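Local atomic coordinates of HemO (Neisseria meningitidis, PDB entry 1J77), a protein that binds heme and, as a member of the heme oxygenase family, probably opens its porphyrin ring. Residues 32-35 / 36-39; 43-46 / 47-50; 83-87 / 88-92; 93-96 / 97-101; 186-189 / 190-194. One frame throughout, in Å; residues are numbered along the deposited sequence.

Contact 1: residues 32-35 / 36-39; sequences SVQP and FVSK
Pro35 and Phe36 make the close-packed half of this turn. The proline ring meets one face of the phenyl ring near its rim: Pro35 CB stands over that face, and Pro35 CG comes to 4.1 Å from Phe36 CE1. The two rings cross at a slant. Phe36 holds CG beside its backbone N and anti to its carbonyl carbon (chi1 -53°), which lays the ring back against the proline that precedes it. Both residues face the protein: Pro35 is buried and packs on Phe45, while Phe36 reaches Tyr42 of helix 39-60 and Leu124 and Ala128 of helix 122-129.

The backbone here is a type I beta turn running from Gln34 to Val37, in the link between helix 11-32 and helix 39-60. Its closing bond, Val37 N to Gln34 O, is nearly straight at 169° but weak at 3.3 Å. The same Gln34 O also accepts a hydrogen bond from Asn41 ND2, which ties the turn to the start of the next helix. Ser38 occupies the N-cap position of that helix, its OG bonded to Asn41 N.

The outer side differs in its cover rather than in its distances: Gln34 and Val37 are both exposed. They cross at about a right angle; the glutamine chain bends at chi2 (-85°) and brings its amide nitrogen over the valine, with Gln34 NE2 3.5 Å from Val37 CB. Closer to the backbone, Val37 CG1 rests 3.5 Å from Gln34 O and 4.0 Å from Gln34 CB.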
loop_
_atom_site.group_PDB
_atom_site.type_symbol
_atom_site.label_atom_id
_atom_site.label_comp_id
_atom_site.label_asym_id
_atom_site.label_seq_id
_atom_site.Cartn_x
_atom_site.Cartn_y
_atom_site.Cartn_z
ATOM N N SER A 32 5.516 -3.481 14.887
ATOM C CA SER A 32 5.700 -4.478 15.943
ATOM C C SER A 32 6.506 -5.676 15.457
ATOM O O SER A 32 7.161 -6.361 16.278
ATOM C CB SER A 32 4.382 -5.015 16.476
ATOM O OG SER A 32 3.630 -4.038 17.069
ATOM N N VAL A 33 6.454 -6.009 14.160
ATOM C CA VAL A 33 7.161 -7.212 13.692
ATOM C C VAL A 33 8.615 -6.897 13.287
ATOM O O VAL A 33 9.316 -7.776 12.831
ATOM C CB VAL A 33 6.402 -7.931 12.522
ATOM C CG1 VAL A 33 5.093 -8.515 13.067
ATOM C CG2 VAL A 33 6.197 -7.033 11.348
ATOM N N GLN A 34 9.041 -5.657 13.527
ATOM C CA GLN A 34 10.445 -5.298 13.397
ATOM C C GLN A 34 11.010 -5.545 11.985
ATOM O O GLN A 34 11.908 -6.385 11.778
ATOM C CB GLN A 34 11.222 -6.064 14.468
ATOM C CG GLN A 34 11.081 -5.466 15.903
ATOM C CD GLN A 34 12.052 -4.327 16.227
ATOM O OE1 GLN A 34 12.025 -3.746 17.345
ATOM N NE2 GLN A 34 12.972 -4.058 15.320
ATOM N N PRO A 35 10.477 -4.804 11.010
ATOM C CA PRO A 35 10.946 -4.993 9.621
ATOM C C PRO A 35 12.392 -4.597 9.394
ATOM O O PRO A 35 12.952 -5.073 8.406
ATOM C CB PRO A 35 10.039 -4.082 8.784
ATOM C CG PRO A 35 9.118 -3.401 9.751
ATOM C CD PRO A 35 9.525 -3.697 11.127
ATOM N N PHE A 36 12.981 -3.784 10.276
ATOM C CA PHE A 36 14.358 -3.325 10.066
ATOM C C PHE A 36 15.357 -3.976 11.034
ATOM O O PHE A 36 16.538 -3.614 11.014
ATOM C CB PHE A 36 14.392 -1.813 10.182
ATOM C CG PHE A 36 13.406 -1.124 9.302
ATOM C CD1 PHE A 36 12.239 -0.613 9.824
ATOM C CD2 PHE A 36 13.641 -0.995 7.939
ATOM C CE1 PHE A 36 11.311 0.018 9.042
ATOM C CE2 PHE A 36 12.706 -0.360 7.144
ATOM C CZ PHE A 36 11.535 0.146 7.686
ATOM N N VAL A 37 14.936 -4.980 11.792
ATOM C CA VAL A 37 15.847 -5.599 12.804
ATOM C C VAL A 37 16.977 -6.432 12.190
ATOM O O VAL A 37 18.020 -6.766 12.828
ATOM C CB VAL A 37 15.044 -6.423 13.848
ATOM C CG1 VAL A 37 14.714 -7.787 13.385
ATOM C CG2 VAL A 37 15.832 -6.516 15.196
ATOM N N SER A 38 16.838 -6.700 10.916
ATOM C CA SER A 38 17.786 -7.539 10.246
ATOM C C SER A 38 17.438 -7.592 8.785
ATOM O O SER A 38 16.290 -7.361 8.390
ATOM C CB SER A 38 17.743 -8.961 10.782
ATOM O OG SER A 38 16.538 -9.662 10.479
ATOM N N LYS A 39 18.419 -7.991 7.992
ATOM C CA LYS A 39 18.193 -8.236 6.548
ATOM C C LYS A 39 17.070 -9.294 6.371
ATOM O O LYS A 39 16.203 -9.187 5.457
ATOM C CB LYS A 39 19.500 -8.763 5.919
ATOM C CG LYS A 39 19.515 -8.730 4.377
ATOM C CD LYS A 39 20.532 -9.762 3.826
ATOM C CE LYS A 39 21.339 -9.186 2.676
ATOM N NZ LYS A 39 22.167 -10.224 1.934
#

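Contact 2: residues 43-46 / 47-50; sequences IKFL and KLQS
Phe45 and Gln49, one helical turn apart, make the stacking contact here. Gln49 CG sits over one face of the phenyl ring, 3.8 Å from its centroid, in a CH-pi contact displaced somewhat toward the rim. The amide beyond it continues the stack, its plane only 24° from that of the ring, and Gln49 CD comes within 3.6 Å of Phe45 CZ. A bend at chi2 (-80°) folds the glutamine chain back over the ring. Its polar end is also held from outside, because Gln49 OE1 accepts a hydrogen bond from His141 NE2; ring and histidine together should limit rotation of the amide.

Among the apolar contacts, Leu48 CD2 approaches Phe45 CD1 at 4.2 Å, neither squarely over the ring nor at its edge. On another side of the helix, the extended Lys47 chain slants across Ile43, with Lys47 CE 3.5 Å from Ile43 CG2. The methylenes do the packing, while the ammonium group has a long, weak ion pair with Glu90.

The backbone supplies four consecutive i to i+4 hydrogen bonds, from Lys47 N to Ile43 O at 2.9 Å through to Ser50 N to Leu46 O at 2.8 Å.

This is regular alpha-helix in the interior of helix 39-60, with Leu48 and Phe45 turned to Tyr184 of helix 167-192 and Leu46 to helix 78-87. It belongs to the all-helical heme oxygenase fold, and the Gln49 side chain lies close to the bound heme.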
loop_
_atom_site.group_PDB
_atom_site.type_symbol
_atom_site.label_atom_id
_atom_site.label_comp_id
_atom_site.label_asym_id
_atom_site.label_seq_id
_atom_site.Cartn_x
_atom_site.Cartn_y
_atom_site.Cartn_z
ATOM N N ILE A 43 13.577 -8.667 4.384
ATOM C CA ILE A 43 13.141 -9.471 3.236
ATOM C C ILE A 43 11.695 -9.906 3.455
ATOM O O ILE A 43 10.887 -9.908 2.515
ATOM C CB ILE A 43 14.124 -10.653 2.987
ATOM C CG1 ILE A 43 15.374 -10.118 2.290
ATOM C CG2 ILE A 43 13.452 -11.703 2.188
ATOM C CD1 ILE A 43 16.570 -11.067 2.275
ATOM N N LYS A 44 11.337 -10.225 4.679
ATOM C CA LYS A 44 9.942 -10.552 4.987
ATOM C C LYS A 44 9.028 -9.379 4.656
ATOM O O LYS A 44 7.920 -9.564 4.106
ATOM C CB LYS A 44 9.816 -10.909 6.459
ATOM C CG LYS A 44 11.013 -11.756 6.994
ATOM C CD LYS A 44 10.761 -12.183 8.444
ATOM C CE LYS A 44 11.747 -13.183 8.952
ATOM N NZ LYS A 44 11.091 -13.999 9.988
ATOM N N PHE A 45 9.484 -8.196 4.954
ATOM C CA PHE A 45 8.754 -6.991 4.669
ATOM C C PHE A 45 8.616 -6.820 3.164
ATOM O O PHE A 45 7.565 -6.472 2.666
ATOM C CB PHE A 45 9.439 -5.786 5.295
ATOM C CG PHE A 45 8.765 -4.517 5.026
ATOM C CD1 PHE A 45 7.525 -4.299 5.571
ATOM C CD2 PHE A 45 9.335 -3.539 4.211
ATOM C CE1 PHE A 45 6.839 -3.154 5.286
ATOM C CE2 PHE A 45 8.648 -2.368 3.946
ATOM C CZ PHE A 45 7.425 -2.176 4.524
ATOM N N LEU A 46 9.719 -6.993 2.443
ATOM C CA LEU A 46 9.657 -6.859 0.996
ATOM C C LEU A 46 8.697 -7.887 0.391
ATOM O O LEU A 46 8.013 -7.585 -0.620
ATOM C CB LEU A 46 11.066 -7.032 0.411
ATOM C CG LEU A 46 12.062 -5.877 0.558
ATOM C CD1 LEU A 46 13.352 -6.216 -0.183
ATOM C CD2 LEU A 46 11.600 -4.545 0.131
ATOM N N LYS A 47 8.667 -9.105 0.913
ATOM C CA LYS A 47 7.748 -10.156 0.427
ATOM C C LYS A 47 6.282 -9.705 0.606
ATOM O O LYS A 47 5.466 -9.774 -0.333
ATOM C CB LYS A 47 8.054 -11.548 1.030
ATOM C CG LYS A 47 9.327 -12.116 0.514
ATOM C CD LYS A 47 9.700 -13.308 1.297
ATOM C CE LYS A 47 11.039 -13.875 0.783
ATOM N NZ LYS A 47 11.353 -15.154 1.493
ATOM N N LEU A 48 5.963 -9.191 1.779
ATOM C CA LEU A 48 4.657 -8.665 2.078
ATOM C C LEU A 48 4.296 -7.524 1.101
ATOM O O LEU A 48 3.206 -7.544 0.504
ATOM C CB LEU A 48 4.605 -8.214 3.539
ATOM C CG LEU A 48 3.636 -7.078 3.884
ATOM C CD1 LEU A 48 2.237 -7.605 3.753
ATOM C CD2 LEU A 48 3.970 -6.567 5.321
ATOM N N GLN A 49 5.215 -6.574 0.921
ATOM C CA GLN A 49 5.007 -5.469 0.008
ATOM C C GLN A 49 4.787 -6.007 -1.418
ATOM O O GLN A 49 3.951 -5.477 -2.162
ATOM C CB GLN A 49 6.206 -4.492 0.041
ATOM C CG GLN A 49 6.433 -3.757 1.357
ATOM C CD GLN A 49 5.513 -2.582 1.502
ATOM O OE1 GLN A 49 5.917 -1.418 1.303
ATOM N NE2 GLN A 49 4.258 -2.854 1.867
ATOM N N SER A 50 5.533 -7.036 -1.807
ATOM C CA SER A 50 5.374 -7.633 -3.168
ATOM C C SER A 50 3.976 -8.141 -3.432
ATOM O O SER A 50 3.391 -7.893 -4.520
ATOM C CB SER A 50 6.360 -8.805 -3.405
ATOM O OG SER A 50 6.169 -9.321 -4.717
#

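Contact 3: residues 83-87 / 88-92; sequences QDLKD and LGEEP
The backbone from Leu85 to Glu90 turns out of helix 78-87 through Gly89, whose positive phi (86°) reverses the winding, and two bonds lead back into the last turn. Glu90 N donates to Leu85 O at 2.9 Å, and Gly89 N to Lys86 O at 2.8 Å. Both donors stand above the planes of the carbonyls they meet, unlike Leu88 N, which makes the last ordinary helical bond, to Asp84 O.

Across this turn Leu85 and Glu90 pack at a slant: Leu85 CD2 lies 3.8 Å from Glu90 CB, and chi1 of the glutamate (-68°), with CG anti to the carbonyl carbon, keeps Glu90 CG 4.1 Å from that methyl. The paired backbone bonds are those of a Schellman motif, with Gly89 as the C-prime residue, and the contact between Leu85 and the Glu90 methylenes spans the glycine. Glu90 O turns back over the helix end as well, making a CA-H...O contact with Lys86 CA at 3.4 Å.

Leu88 folds against the final turn, its CD2 3.4 Å from Asp84 O and 4.1 Å from Asp87 CB. Asp84 and Asp87 point their carboxylates to the loop around residues 137-141. Asp84 accepts from Arg140 N and His141 ND1, and Asp87 OD2 takes Gly138 N together with a salt bridge to Arg140 NE. Leu85, in turn, reaches Leu46 of helix 39-60.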
loop_
_atom_site.group_PDB
_atom_site.type_symbol
_atom_site.label_atom_id
_atom_site.label_comp_id
_atom_site.label_asym_id
_atom_site.label_seq_id
_atom_site.Cartn_x
_atom_site.Cartn_y
_atom_site.Cartn_z
ATOM N N GLN A 83 12.433 -5.280 -7.829
ATOM C CA GLN A 83 13.855 -4.948 -8.001
ATOM C C GLN A 83 14.534 -4.850 -6.609
ATOM O O GLN A 83 15.695 -5.227 -6.420
ATOM C CB GLN A 83 13.994 -3.625 -8.764
ATOM C CG GLN A 83 15.438 -3.191 -8.971
ATOM C CD GLN A 83 16.276 -4.117 -9.850
ATOM O OE1 GLN A 83 17.153 -4.847 -9.367
ATOM N NE2 GLN A 83 16.042 -4.040 -11.141
ATOM N N ASP A 84 13.816 -4.347 -5.612
ATOM C CA ASP A 84 14.392 -4.308 -4.277
ATOM C C ASP A 84 14.704 -5.712 -3.800
ATOM O O ASP A 84 15.732 -5.939 -3.142
ATOM C CB ASP A 84 13.407 -3.646 -3.304
ATOM C CG ASP A 84 13.352 -2.143 -3.452
ATOM O OD1 ASP A 84 14.366 -1.540 -3.913
ATOM O OD2 ASP A 84 12.341 -1.460 -3.155
ATOM N N LEU A 85 13.811 -6.664 -4.083
ATOM C CA LEU A 85 14.020 -8.068 -3.747
ATOM C C LEU A 85 15.285 -8.561 -4.432
ATOM O O LEU A 85 16.125 -9.184 -3.797
ATOM C CB LEU A 85 12.803 -8.960 -4.103
ATOM C CG LEU A 85 11.610 -9.030 -3.114
ATOM C CD1 LEU A 85 10.379 -9.612 -3.790
ATOM C CD2 LEU A 85 11.970 -9.856 -1.895
ATOM N N LYS A 86 15.402 -8.278 -5.729
ATOM C CA LYS A 86 16.606 -8.661 -6.512
ATOM C C LYS A 86 17.889 -8.153 -5.855
ATOM O O LYS A 86 18.868 -8.917 -5.697
ATOM C CB LYS A 86 16.494 -8.166 -7.956
ATOM C CG LYS A 86 17.612 -8.666 -8.872
ATOM C CD LYS A 86 17.353 -8.283 -10.335
ATOM C CE LYS A 86 18.409 -8.876 -11.288
ATOM N NZ LYS A 86 18.241 -8.365 -12.694
ATOM N N ASP A 87 17.884 -6.878 -5.504
ATOM C CA ASP A 87 19.003 -6.242 -4.837
ATOM C C ASP A 87 19.389 -7.048 -3.612
ATOM O O ASP A 87 20.587 -7.205 -3.303
ATOM C CB ASP A 87 18.664 -4.822 -4.397
ATOM C CG ASP A 87 18.372 -3.897 -5.527
ATOM O OD1 ASP A 87 18.786 -4.176 -6.707
ATOM O OD2 ASP A 87 17.743 -2.827 -5.330
ATOM N N LEU A 88 18.383 -7.532 -2.880
ATOM C CA LEU A 88 18.647 -8.274 -1.646
ATOM C C LEU A 88 18.939 -9.763 -1.896
ATOM O O LEU A 88 19.030 -10.555 -0.967
ATOM C CB LEU A 88 17.510 -8.076 -0.639
ATOM C CG LEU A 88 17.577 -6.838 0.284
ATOM C CD1 LEU A 88 18.653 -7.003 1.300
ATOM C CD2 LEU A 88 17.805 -5.544 -0.459
ATOM N N GLY A 89 19.085 -10.147 -3.158
ATOM C CA GLY A 89 19.484 -11.503 -3.478
ATOM C C GLY A 89 18.346 -12.480 -3.553
ATOM O O GLY A 89 18.553 -13.701 -3.523
ATOM N N GLU A 90 17.123 -11.942 -3.655
ATOM C CA GLU A 90 15.922 -12.758 -3.702
ATOM C C GLU A 90 15.269 -12.744 -5.074
ATOM O O GLU A 90 15.275 -11.712 -5.737
ATOM C CB GLU A 90 14.861 -12.172 -2.753
ATOM C CG GLU A 90 15.171 -12.271 -1.281
ATOM C CD GLU A 90 15.070 -13.667 -0.780
ATOM O OE1 GLU A 90 14.090 -14.359 -1.134
ATOM O OE2 GLU A 90 16.004 -14.070 -0.017
ATOM N N GLU A 91 14.625 -13.850 -5.423
ATOM C CA GLU A 91 13.845 -13.921 -6.647
ATOM C C GLU A 91 12.461 -13.353 -6.402
ATOM O O GLU A 91 12.062 -13.154 -5.248
ATOM C CB GLU A 91 13.719 -15.360 -7.100
ATOM C CG GLU A 91 15.033 -15.898 -7.619
ATOM C CD GLU A 91 15.106 -17.399 -7.538
ATOM O OE1 GLU A 91 14.439 -17.978 -6.644
ATOM O OE2 GLU A 91 15.827 -17.998 -8.368
ATOM N N PRO A 92 11.716 -13.050 -7.464
ATOM C CA PRO A 92 10.346 -12.567 -7.269
ATOM C C PRO A 92 9.516 -13.476 -6.332
ATOM O O PRO A 92 9.538 -14.699 -6.351
ATOM C CB PRO A 92 9.798 -12.504 -8.711
ATOM C CG PRO A 92 11.033 -12.264 -9.553
ATOM C CD PRO A 92 12.106 -13.073 -8.891
#

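Contact 4: residues 93-96 / 97-101; sequences YKFD and KELPY
Phe95 turns its ring into the bend formed by Lys97 and Leu99, within the irregular connection between helix 78-87 and helix 104-119. The chain here has neither helix nor strand, and it wraps round its own aromatic side chain across the surface of the helical heme oxygenase fold. Phe95 holds CG anti to the backbone N (chi1 -162°), which swings the ring under the residues that follow.

Lys97 comes over one face. Its backbone N lies 3.6 Å above the ring plane, toward the rim, and the start of its side chain follows: Lys97 CB is 3.5 Å from Phe95 CE2, while Lys97 CG makes an off-centre CH-pi contact 4.1 Å from the ring centroid. The lysine bends at chi2 (-122°), and its NZ has a long, weak ion pair with Glu190.

Leu99 meets the ring at a slant that is neither face-on nor edge-on. Its CD2 reaches the phenyl group, and the side chain also touches Val51 and Lys54 of helix 39-60 and Phe183 of helix 167-192. The phenyl ring itself packs on Val187 and Glu190 of that last helix, which helps to explain why it is buried although Lys94, Asp96 and Lys97 are exposed.

At the ring edge, near its plane, lies Glu98 O, 4.2 Å from Phe95 CE2. Tighter is the meeting of two carbons: Leu99 CD2 lies 3.4 Å from Phe95 CD2.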
loop_
_atom_site.group_PDB
_atom_site.type_symbol
_atom_site.label_atom_id
_atom_site.label_comp_id
_atom_site.label_asym_id
_atom_site.label_seq_id
_atom_site.Cartn_x
_atom_site.Cartn_y
_atom_site.Cartn_z
ATOM N N TYR A 93 8.781 -12.842 -5.441
ATOM C CA TYR A 93 8.022 -13.591 -4.498
ATOM C C TYR A 93 6.619 -13.802 -5.035
ATOM O O TYR A 93 6.057 -12.910 -5.688
ATOM C CB TYR A 93 8.022 -12.873 -3.159
ATOM C CG TYR A 93 7.306 -13.631 -2.083
ATOM C CD1 TYR A 93 7.873 -14.755 -1.483
ATOM C CD2 TYR A 93 6.057 -13.232 -1.652
ATOM C CE1 TYR A 93 7.212 -15.442 -0.491
ATOM C CE2 TYR A 93 5.384 -13.897 -0.669
ATOM C CZ TYR A 93 5.960 -14.991 -0.071
ATOM O OH TYR A 93 5.245 -15.613 0.912
ATOM N N LYS A 94 6.090 -15.000 -4.839
ATOM C CA LYS A 94 4.726 -15.311 -5.219
ATOM C C LYS A 94 3.922 -15.764 -4.010
ATOM O O LYS A 94 4.289 -16.708 -3.332
ATOM C CB LYS A 94 4.689 -16.418 -6.256
ATOM C CG LYS A 94 3.277 -16.966 -6.463
ATOM C CD LYS A 94 3.078 -17.469 -7.894
ATOM C CE LYS A 94 1.626 -17.800 -8.131
ATOM N NZ LYS A 94 0.781 -16.619 -7.731
ATOM N N PHE A 95 2.794 -15.106 -3.770
ATOM C CA PHE A 95 1.909 -15.493 -2.695
ATOM C C PHE A 95 1.507 -16.950 -2.854
ATOM O O PHE A 95 1.316 -17.439 -3.964
ATOM C CB PHE A 95 0.665 -14.614 -2.701
ATOM C CG PHE A 95 -0.121 -14.629 -1.409
ATOM C CD1 PHE A 95 0.505 -14.627 -0.189
ATOM C CD2 PHE A 95 -1.491 -14.600 -1.439
ATOM C CE1 PHE A 95 -0.232 -14.600 0.986
ATOM C CE2 PHE A 95 -2.221 -14.580 -0.244
ATOM C CZ PHE A 95 -1.579 -14.582 0.941
ATOM N N ASP A 96 1.367 -17.599 -1.710
ATOM C CA ASP A 96 0.993 -19.004 -1.601
ATOM C C ASP A 96 -0.481 -19.205 -1.859
ATOM O O ASP A 96 -0.899 -20.275 -2.301
ATOM C CB ASP A 96 1.305 -19.490 -0.185
ATOM C CG ASP A 96 2.766 -19.829 0.007
ATOM O OD1 ASP A 96 3.636 -19.054 -0.466
ATOM O OD2 ASP A 96 3.135 -20.863 0.612
ATOM N N LYS A 97 -1.278 -18.187 -1.540
ATOM C CA LYS A 97 -2.723 -18.278 -1.712
ATOM C C LYS A 97 -3.171 -17.433 -2.898
ATOM O O LYS A 97 -2.387 -16.654 -3.459
ATOM C CB LYS A 97 -3.441 -17.849 -0.429
ATOM C CG LYS A 97 -2.648 -18.138 0.856
ATOM C CD LYS A 97 -3.425 -19.025 1.822
ATOM C CE LYS A 97 -2.502 -19.697 2.830
ATOM N NZ LYS A 97 -3.253 -20.216 4.038
ATOM N N GLU A 98 -4.424 -17.615 -3.291
ATOM C CA GLU A 98 -4.993 -16.863 -4.375
ATOM C C GLU A 98 -5.039 -15.406 -4.014
ATOM O O GLU A 98 -5.416 -15.043 -2.922
ATOM C CB GLU A 98 -6.404 -17.301 -4.660
ATOM C CG GLU A 98 -6.748 -17.149 -6.119
ATOM C CD GLU A 98 -8.225 -17.241 -6.358
ATOM O OE1 GLU A 98 -8.702 -18.355 -6.648
ATOM O OE2 GLU A 98 -8.896 -16.197 -6.225
ATOM N N LEU A 99 -4.689 -14.568 -4.963
ATOM C CA LEU A 99 -4.664 -13.148 -4.723
ATOM C C LEU A 99 -5.976 -12.493 -5.106
ATOM O O LEU A 99 -6.605 -12.856 -6.097
ATOM C CB LEU A 99 -3.555 -12.518 -5.537
ATOM C CG LEU A 99 -2.191 -12.419 -4.859
ATOM C CD1 LEU A 99 -1.354 -11.404 -5.547
ATOM C CD2 LEU A 99 -2.389 -12.001 -3.456
ATOM N N PRO A 100 -6.391 -11.501 -4.336
ATOM C CA PRO A 100 -7.558 -10.667 -4.658
ATOM C C PRO A 100 -7.367 -10.022 -6.002
ATOM O O PRO A 100 -6.229 -9.665 -6.359
ATOM C CB PRO A 100 -7.541 -9.600 -3.556
ATOM C CG PRO A 100 -6.715 -10.201 -2.455
ATOM C CD PRO A 100 -5.746 -11.112 -3.063
ATOM N N TYR A 101 -8.454 -9.838 -6.756
ATOM C CA TYR A 101 -8.393 -9.216 -8.058
ATOM C C TYR A 101 -9.687 -8.430 -8.118
ATOM O O TYR A 101 -10.645 -8.777 -8.827
ATOM C CB TYR A 101 -8.316 -10.317 -9.126
ATOM C CG TYR A 101 -7.936 -9.911 -10.518
ATOM C CD1 TYR A 101 -6.593 -9.808 -10.916
ATOM C CD2 TYR A 101 -8.890 -9.700 -11.490
ATOM C CE1 TYR A 101 -6.245 -9.475 -12.209
ATOM C CE2 TYR A 101 -8.548 -9.384 -12.749
ATOM C CZ TYR A 101 -7.221 -9.276 -13.146
ATOM O OH TYR A 101 -6.913 -9.011 -14.471
#

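Contact 5: residues 186-189 / 190-194; sequences VVLR and ETFGL
Thr191 gives Val187 O two donors. Its backbone N binds at 2.9 Å, and its hydroxyl OG1 donates to the same oxygen at a modelled 2.5 Å, a length short enough to be doubtful; the two come from opposite faces of the carbonyl plane. With OG1 anti to its own carbonyl carbon (chi1 -56°), the hydroxyl is turned back toward the preceding helical turn.

Either side of this pair, Glu190 N bonds Val186 O and Phe192 N bonds Leu188 O, the latter nearly in line with the carbonyl. Leu188 O also lies in the plane of the Phe192 ring, at its edge, 3.4 Å from CD1. The helix closes in a Schellman motif at Gly193, where phi is positive (71°): Leu194 N reaches back to Arg189 O at 2.9 Å, and Gly193 N makes a weak bond to Glu190 O at 3.5 Å. The extended Arg189 chain ends in a salt bridge from NH2 to Glu199 OE1 and a hydrogen bond from NE to Ala198 O.

Leu188 CD2 touches both Phe192 CD1 (4.1 Å) and Leu194 CD1 (4.0 Å), an apolar patch bridging the helix end. This end of helix 167-192 lies against helix 39-60 through Val187 and Leu188 on Leu48, and against helix 11-32 through Leu188 and Leu194 on Leu29.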
loop_
_atom_site.group_PDB
_atom_site.type_symbol
_atom_site.label_atom_id
_atom_site.label_comp_id
_atom_site.label_asym_id
_atom_site.label_seq_id
_atom_site.Cartn_x
_atom_site.Cartn_y
_atom_site.Cartn_z
ATOM N N VAL A 186 -3.606 -9.693 6.668
ATOM C CA VAL A 186 -3.616 -11.156 6.463
ATOM C C VAL A 186 -2.256 -11.585 5.894
ATOM O O VAL A 186 -1.627 -12.551 6.409
ATOM C CB VAL A 186 -4.742 -11.607 5.488
ATOM C CG1 VAL A 186 -4.503 -13.047 4.994
ATOM C CG2 VAL A 186 -6.101 -11.413 6.114
ATOM N N VAL A 187 -1.767 -10.904 4.876
ATOM C CA VAL A 187 -0.485 -11.220 4.277
ATOM C C VAL A 187 0.687 -11.060 5.276
ATOM O O VAL A 187 1.592 -11.905 5.333
ATOM C CB VAL A 187 -0.241 -10.420 2.974
ATOM C CG1 VAL A 187 1.113 -10.718 2.423
ATOM C CG2 VAL A 187 -1.350 -10.723 1.979
ATOM N N LEU A 188 0.676 -9.963 6.028
ATOM C CA LEU A 188 1.702 -9.674 7.002
ATOM C C LEU A 188 1.763 -10.822 7.998
ATOM O O LEU A 188 2.843 -11.341 8.283
ATOM C CB LEU A 188 1.385 -8.324 7.664
ATOM C CG LEU A 188 2.372 -7.816 8.716
ATOM C CD1 LEU A 188 2.110 -6.347 8.987
ATOM C CD2 LEU A 188 2.414 -8.572 10.035
ATOM N N ARG A 189 0.607 -11.217 8.511
ATOM C CA ARG A 189 0.575 -12.315 9.501
ATOM C C ARG A 189 1.109 -13.637 8.942
ATOM O O ARG A 189 1.881 -14.370 9.590
ATOM C CB ARG A 189 -0.814 -12.494 10.044
ATOM C CG ARG A 189 -1.409 -11.372 10.831
ATOM C CD ARG A 189 -2.932 -11.413 10.885
ATOM N NE ARG A 189 -3.549 -10.286 11.551
ATOM C CZ ARG A 189 -4.681 -9.684 11.180
ATOM N NH1 ARG A 189 -5.355 -10.095 10.097
ATOM N NH2 ARG A 189 -5.117 -8.629 11.839
ATOM N N GLU A 190 0.684 -13.991 7.759
ATOM C CA GLU A 190 1.140 -15.254 7.198
ATOM C C GLU A 190 2.633 -15.186 7.023
ATOM O O GLU A 190 3.396 -16.142 7.365
ATOM C CB GLU A 190 0.426 -15.528 5.849
ATOM C CG GLU A 190 -1.058 -15.770 6.019
ATOM C CD GLU A 190 -1.694 -16.446 4.812
ATOM O OE1 GLU A 190 -0.916 -16.878 3.916
ATOM O OE2 GLU A 190 -2.952 -16.527 4.778
ATOM N N THR A 191 3.120 -14.058 6.546
ATOM C CA THR A 191 4.500 -13.868 6.240
ATOM C C THR A 191 5.430 -13.857 7.482
ATOM O O THR A 191 6.482 -14.408 7.430
ATOM C CB THR A 191 4.614 -12.596 5.472
ATOM O OG1 THR A 191 3.762 -12.712 4.325
ATOM C CG2 THR A 191 6.028 -12.374 4.876
ATOM N N PHE A 192 5.013 -13.178 8.535
ATOM C CA PHE A 192 5.800 -13.040 9.758
ATOM C C PHE A 192 5.450 -14.136 10.768
ATOM O O PHE A 192 5.927 -14.091 11.896
ATOM C CB PHE A 192 5.633 -11.629 10.326
ATOM C CG PHE A 192 6.455 -10.583 9.623
ATOM C CD1 PHE A 192 5.947 -9.875 8.497
ATOM C CD2 PHE A 192 7.752 -10.273 10.032
ATOM C CE1 PHE A 192 6.683 -8.962 7.878
ATOM C CE2 PHE A 192 8.475 -9.279 9.431
ATOM C CZ PHE A 192 7.955 -8.626 8.306
ATOM N N GLY A 193 4.661 -15.144 10.421
ATOM C CA GLY A 193 4.419 -16.241 11.345
ATOM C C GLY A 193 3.554 -15.927 12.548
ATOM O O GLY A 193 3.737 -16.476 13.633
ATOM N N LEU A 194 2.580 -15.049 12.343
ATOM C CA LEU A 194 1.618 -14.697 13.350
ATOM C C LEU A 194 0.317 -15.415 13.189
ATOM O O LEU A 194 -0.041 -15.816 12.026
ATOM C CB LEU A 194 1.376 -13.182 13.288
ATOM C CG LEU A 194 2.572 -12.262 13.279
ATOM C CD1 LEU A 194 2.166 -10.787 13.319
ATOM C CD2 LEU A 194 3.518 -12.567 14.493
#

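Overall arrangement
The five contacts follow one another along the chain, each closing before the next opens, in a molecule built of helices without strands. Contact 2, within helix 39-60, touches all the others: its centre is about 10 Å from those of contacts 3 and 5, about 11 Å from contact 1 and about 13 Å from contact 4. Contact 1 leads into that helix, and its Val33 packs on the end of helix 167-192 at contact 5. Contacts 3 and 4 are consecutive, carrying the chain from helix 78-87 toward helix 104-119, past helix 167-192. Contacts 3 and 5 do not touch, their centres about 20 Å apart. Contact 2 lies between them, with its Gln49 near the heme.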